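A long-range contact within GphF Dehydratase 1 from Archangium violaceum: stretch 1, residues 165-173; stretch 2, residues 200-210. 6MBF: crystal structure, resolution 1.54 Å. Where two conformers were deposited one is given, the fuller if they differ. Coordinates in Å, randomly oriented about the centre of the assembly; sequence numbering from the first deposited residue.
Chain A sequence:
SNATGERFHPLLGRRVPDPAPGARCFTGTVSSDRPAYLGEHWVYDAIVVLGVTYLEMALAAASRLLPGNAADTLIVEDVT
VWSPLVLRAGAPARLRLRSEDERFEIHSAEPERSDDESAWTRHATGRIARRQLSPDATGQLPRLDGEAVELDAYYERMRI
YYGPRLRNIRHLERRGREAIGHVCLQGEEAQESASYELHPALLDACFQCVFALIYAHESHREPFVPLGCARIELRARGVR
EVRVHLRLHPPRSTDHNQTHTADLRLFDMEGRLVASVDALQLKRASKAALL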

# COMPACT_ATOMS: atom_id res chain seq x y z
N ARG A 165 -6.55 7.51 -11.74
CA ARG A 165 -6.62 6.10 -11.40
C ARG A 165 -6.68 5.85 -9.90
O ARG A 165 -6.96 4.72 -9.49
CB ARG A 165 -5.42 5.34 -11.97
CG ARG A 165 -5.27 5.45 -13.48
CD ARG A 165 -3.98 4.78 -13.91
NE ARG A 165 -3.80 4.85 -15.35
CZ ARG A 165 -4.16 3.90 -16.20
NH1 ARG A 165 -4.73 2.79 -15.74
NH2 ARG A 165 -3.95 4.04 -17.50
N LEU A 166 -6.42 6.88 -9.09
CA LEU A 166 -6.29 6.73 -7.65
C LEU A 166 -7.31 7.59 -6.91
O LEU A 166 -6.98 8.29 -5.95
CB LEU A 166 -4.85 7.06 -7.23
CG LEU A 166 -3.80 6.16 -7.89
CD1 LEU A 166 -2.40 6.65 -7.64
CD2 LEU A 166 -3.97 4.72 -7.41
N ARG A 167 -8.57 7.53 -7.36
CA ARG A 167 -9.69 8.23 -6.71
C ARG A 167 -10.83 7.22 -6.56
O ARG A 167 -11.89 7.37 -7.16
CB ARG A 167 -10.11 9.46 -7.53
CG ARG A 167 -8.97 10.47 -7.70
CD ARG A 167 -9.33 11.58 -8.68
NE ARG A 167 -8.15 12.41 -8.91
CZ ARG A 167 -7.89 13.07 -10.03
NH1 ARG A 167 -8.74 13.03 -11.05
NH2 ARG A 167 -6.77 13.78 -10.13
N ASN A 168 -10.60 6.20 -5.73
CA ASN A 168 -11.44 5.01 -5.72
C ASN A 168 -12.35 4.91 -4.50
O ASN A 168 -13.01 3.87 -4.32
CB ASN A 168 -10.56 3.77 -5.86
CG ASN A 168 -9.81 3.76 -7.18
OD1 ASN A 168 -10.43 3.66 -8.24
ND2 ASN A 168 -8.48 3.87 -7.13
N ILE A 169 -12.41 5.95 -3.68
CA ILE A 169 -13.37 6.01 -2.57
C ILE A 169 -14.71 6.47 -3.14
O ILE A 169 -14.81 7.55 -3.74
CB ILE A 169 -12.91 6.96 -1.46
CG1 ILE A 169 -11.43 6.73 -1.11
CG2 ILE A 169 -13.77 6.76 -0.18
CD1 ILE A 169 -10.88 7.80 -0.18
N ARG A 170 -15.74 5.65 -2.96
CA ARG A 170 -17.07 6.01 -3.42
C ARG A 170 -17.85 6.79 -2.36
O ARG A 170 -18.51 7.78 -2.68
CB ARG A 170 -17.86 4.76 -3.83
CG ARG A 170 -17.18 3.96 -4.92
CD ARG A 170 -16.64 4.88 -6.01
NE ARG A 170 -15.67 4.21 -6.87
CZ ARG A 170 -14.64 4.83 -7.44
NH1 ARG A 170 -13.81 4.15 -8.21
NH2 ARG A 170 -14.44 6.12 -7.23
N HIS A 171 -17.74 6.36 -1.10
CA HIS A 171 -18.48 6.98 -0.00
C HIS A 171 -17.60 6.91 1.23
O HIS A 171 -16.82 5.97 1.40
CB HIS A 171 -19.82 6.27 0.24
CG HIS A 171 -20.51 6.70 1.50
ND1 HIS A 171 -21.27 7.84 1.59
CD2 HIS A 171 -20.55 6.13 2.73
CE1 HIS A 171 -21.75 7.96 2.81
NE2 HIS A 171 -21.33 6.93 3.53
N LEU A 172 -17.72 7.91 2.10
CA LEU A 172 -16.94 7.94 3.33
C LEU A 172 -17.76 8.69 4.37
O LEU A 172 -18.26 9.78 4.08
CB LEU A 172 -15.58 8.61 3.12
CG LEU A 172 -14.64 8.66 4.34
CD1 LEU A 172 -14.22 7.25 4.81
CD2 LEU A 172 -13.41 9.51 4.06
N GLU A 173 -17.91 8.10 5.56
CA GLU A 173 -18.58 8.78 6.65
C GLU A 173 -17.74 8.66 7.91
O GLU A 173 -17.09 7.64 8.15
CB GLU A 173 -19.98 8.22 6.90
CG GLU A 173 -20.03 6.78 7.36
CD GLU A 173 -21.45 6.29 7.51
OE1 GLU A 173 -22.15 6.22 6.48
OE2 GLU A 173 -21.86 5.99 8.65
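Stretch 2, residues 200-210: PALLDACFQCV

Stretch 2 is helical throughout, and it lies across a loop that leads into the strand Ile-169 to Glu-173. Helix and strand run in nearly the same direction, their axes crossing at -30° with a closest approach of 9.5 Å. The register follows the helical repeat: Ala-201 lies nearest Leu-166, Ala-205 nearest Asn-168 and Cys-209 nearest Leu-172, with CA–CA distances of 6.1, 5.6 and 7.2 Å. Of these pairs, Asn-168 and Ala-205 are the closest, and CB of Ala-205 rests 3.9 Å from CB of Asn-168.

Two polar side chains of the helix, Asp-204 and Gln-208, are one turn apart and act together. Asp-204 adopts chi1 t and Gln-208 chi1 m with chi2 t, which brings NE2 of Gln-208 to 2.8 Å from OD2 of Asp-204 in a nearly linear hydrogen bond. The same NE2 donates to the carbonyl O of Leu-166 at 3.0 Å, the one direct hydrogen bond between the stretches. The amide thus uses one nitrogen to join the carboxylate of its own helix to the loop backbone, while water 1 donates both to O of Leu-166 (3.1 Å) and to OE1 of Gln-208 (2.9 Å).

Asn-168 also points its CA–CB bond toward the helix, but its amide turns back along the loop. With chi1 m and chi2 near -65°, ND2 donates to O of Arg-165 at 2.9 Å, closing the turn that precedes the strand. It also donates to water 2 at 3.2 Å. That water in turn donates to O of Ala-201 (2.8 Å) and to OD2 of Asp-204 (2.7 Å), so the loop amide reaches the helix through solvent.

The apolar contacts flank this network. Leu-166, in the mt rotamer, sets CD2 4.1 Å from CB of Ala-201. Ile-169, also mt, lays CG1 3.6 Å from O of Ala-205 and extends CD1 along the helix to 3.9 Å from CB of Gln-208 and 3.7 Å from SG of Cys-209. Cys-209 has chi1 m, and its sulfur receives a second methyl from the strand, CD1 of Leu-172 at 3.8 Å; the tp rotamer of Leu-172 places that methyl against the sulfur. Arg-170, His-171 and Glu-173 make no contact with the helix. Within the strand, NE2 of His-171 (chi1 t) instead donates to OE1 of Glu-173 (chi1 p) at 3.1 Å, an almost straight hydrogen bond.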

# COMPACT_ATOMS: atom_id res chain seq x y z
N PRO A 200 -2.79 -2.60 -5.28
CA PRO A 200 -2.30 -1.36 -4.64
C PRO A 200 -3.29 -0.22 -4.71
O PRO A 200 -3.38 0.56 -3.75
CB PRO A 200 -1.02 -1.06 -5.42
CG PRO A 200 -0.52 -2.42 -5.84
CD PRO A 200 -1.76 -3.22 -6.14
N ALA A 201 -4.04 -0.09 -5.81
CA ALA A 201 -5.01 1.00 -5.92
C ALA A 201 -6.09 0.87 -4.86
O ALA A 201 -6.58 1.88 -4.33
CB ALA A 201 -5.63 1.02 -7.31
N LEU A 202 -6.51 -0.36 -4.56
CA LEU A 202 -7.55 -0.55 -3.56
C LEU A 202 -7.04 -0.23 -2.15
O LEU A 202 -7.68 0.49 -1.39
CB LEU A 202 -8.10 -1.97 -3.64
CG LEU A 202 -9.35 -2.28 -2.81
CD1 LEU A 202 -10.18 -3.34 -3.48
CD2 LEU A 202 -8.97 -2.74 -1.41
N LEU A 203 -5.86 -0.76 -1.79
CA LEU A 203 -5.35 -0.46 -0.46
C LEU A 203 -5.00 1.01 -0.31
O LEU A 203 -5.27 1.61 0.73
CB LEU A 203 -4.14 -1.35 -0.14
CG LEU A 203 -3.65 -1.22 1.30
CD1 LEU A 203 -4.74 -1.58 2.30
CD2 LEU A 203 -2.39 -2.07 1.51
N ASP A 204 -4.44 1.64 -1.36
CA ASP A 204 -4.21 3.08 -1.32
C ASP A 204 -5.50 3.85 -1.07
O ASP A 204 -5.51 4.83 -0.32
CB ASP A 204 -3.55 3.57 -2.61
CG ASP A 204 -3.50 5.08 -2.68
OD1 ASP A 204 -2.65 5.68 -1.99
OD2 ASP A 204 -4.32 5.66 -3.42
N ALA A 205 -6.60 3.43 -1.71
CA ALA A 205 -7.88 4.08 -1.47
C ALA A 205 -8.29 3.99 0.00
O ALA A 205 -8.79 4.96 0.58
CB ALA A 205 -8.96 3.47 -2.37
N CYS A 206 -8.05 2.84 0.64
CA CYS A 206 -8.34 2.72 2.06
C CYS A 206 -7.46 3.66 2.89
O CYS A 206 -7.94 4.31 3.82
CB CYS A 206 -8.14 1.27 2.52
SG CYS A 206 -9.29 0.09 1.74
N PHE A 207 -6.18 3.75 2.55
CA PHE A 207 -5.31 4.68 3.28
C PHE A 207 -5.73 6.12 3.03
O PHE A 207 -5.63 6.96 3.93
CB PHE A 207 -3.85 4.45 2.90
CG PHE A 207 -3.27 3.12 3.38
CD1 PHE A 207 -4.03 2.22 4.12
CD2 PHE A 207 -1.96 2.79 3.06
CE1 PHE A 207 -3.47 0.99 4.55
CE2 PHE A 207 -1.41 1.58 3.49
CZ PHE A 207 -2.15 0.69 4.23
N GLN A 208 -6.24 6.43 1.82
CA GLN A 208 -6.70 7.79 1.55
C GLN A 208 -7.93 8.15 2.39
O GLN A 208 -8.16 9.34 2.66
CB GLN A 208 -6.97 7.97 0.06
CG GLN A 208 -5.71 8.07 -0.81
CD GLN A 208 -6.00 8.78 -2.11
OE1 GLN A 208 -6.58 9.87 -2.11
NE2 GLN A 208 -5.63 8.16 -3.23
N CYS A 209 -8.73 7.16 2.80
CA CYS A 209 -9.79 7.42 3.77
C CYS A 209 -9.22 7.98 5.07
O CYS A 209 -9.81 8.87 5.69
CB CYS A 209 -10.59 6.15 4.05
SG CYS A 209 -11.58 5.54 2.66
N VAL A 210 -8.06 7.47 5.50
CA VAL A 210 -7.41 8.04 6.68
C VAL A 210 -6.99 9.48 6.40
O VAL A 210 -7.18 10.37 7.24
CB VAL A 210 -6.20 7.19 7.12
CG1 VAL A 210 -5.63 7.73 8.44
CG2 VAL A 210 -6.57 5.73 7.25
O HOH W 1 -7.07 11.09 -4.64
O HOH W 2 -6.42 4.62 -4.83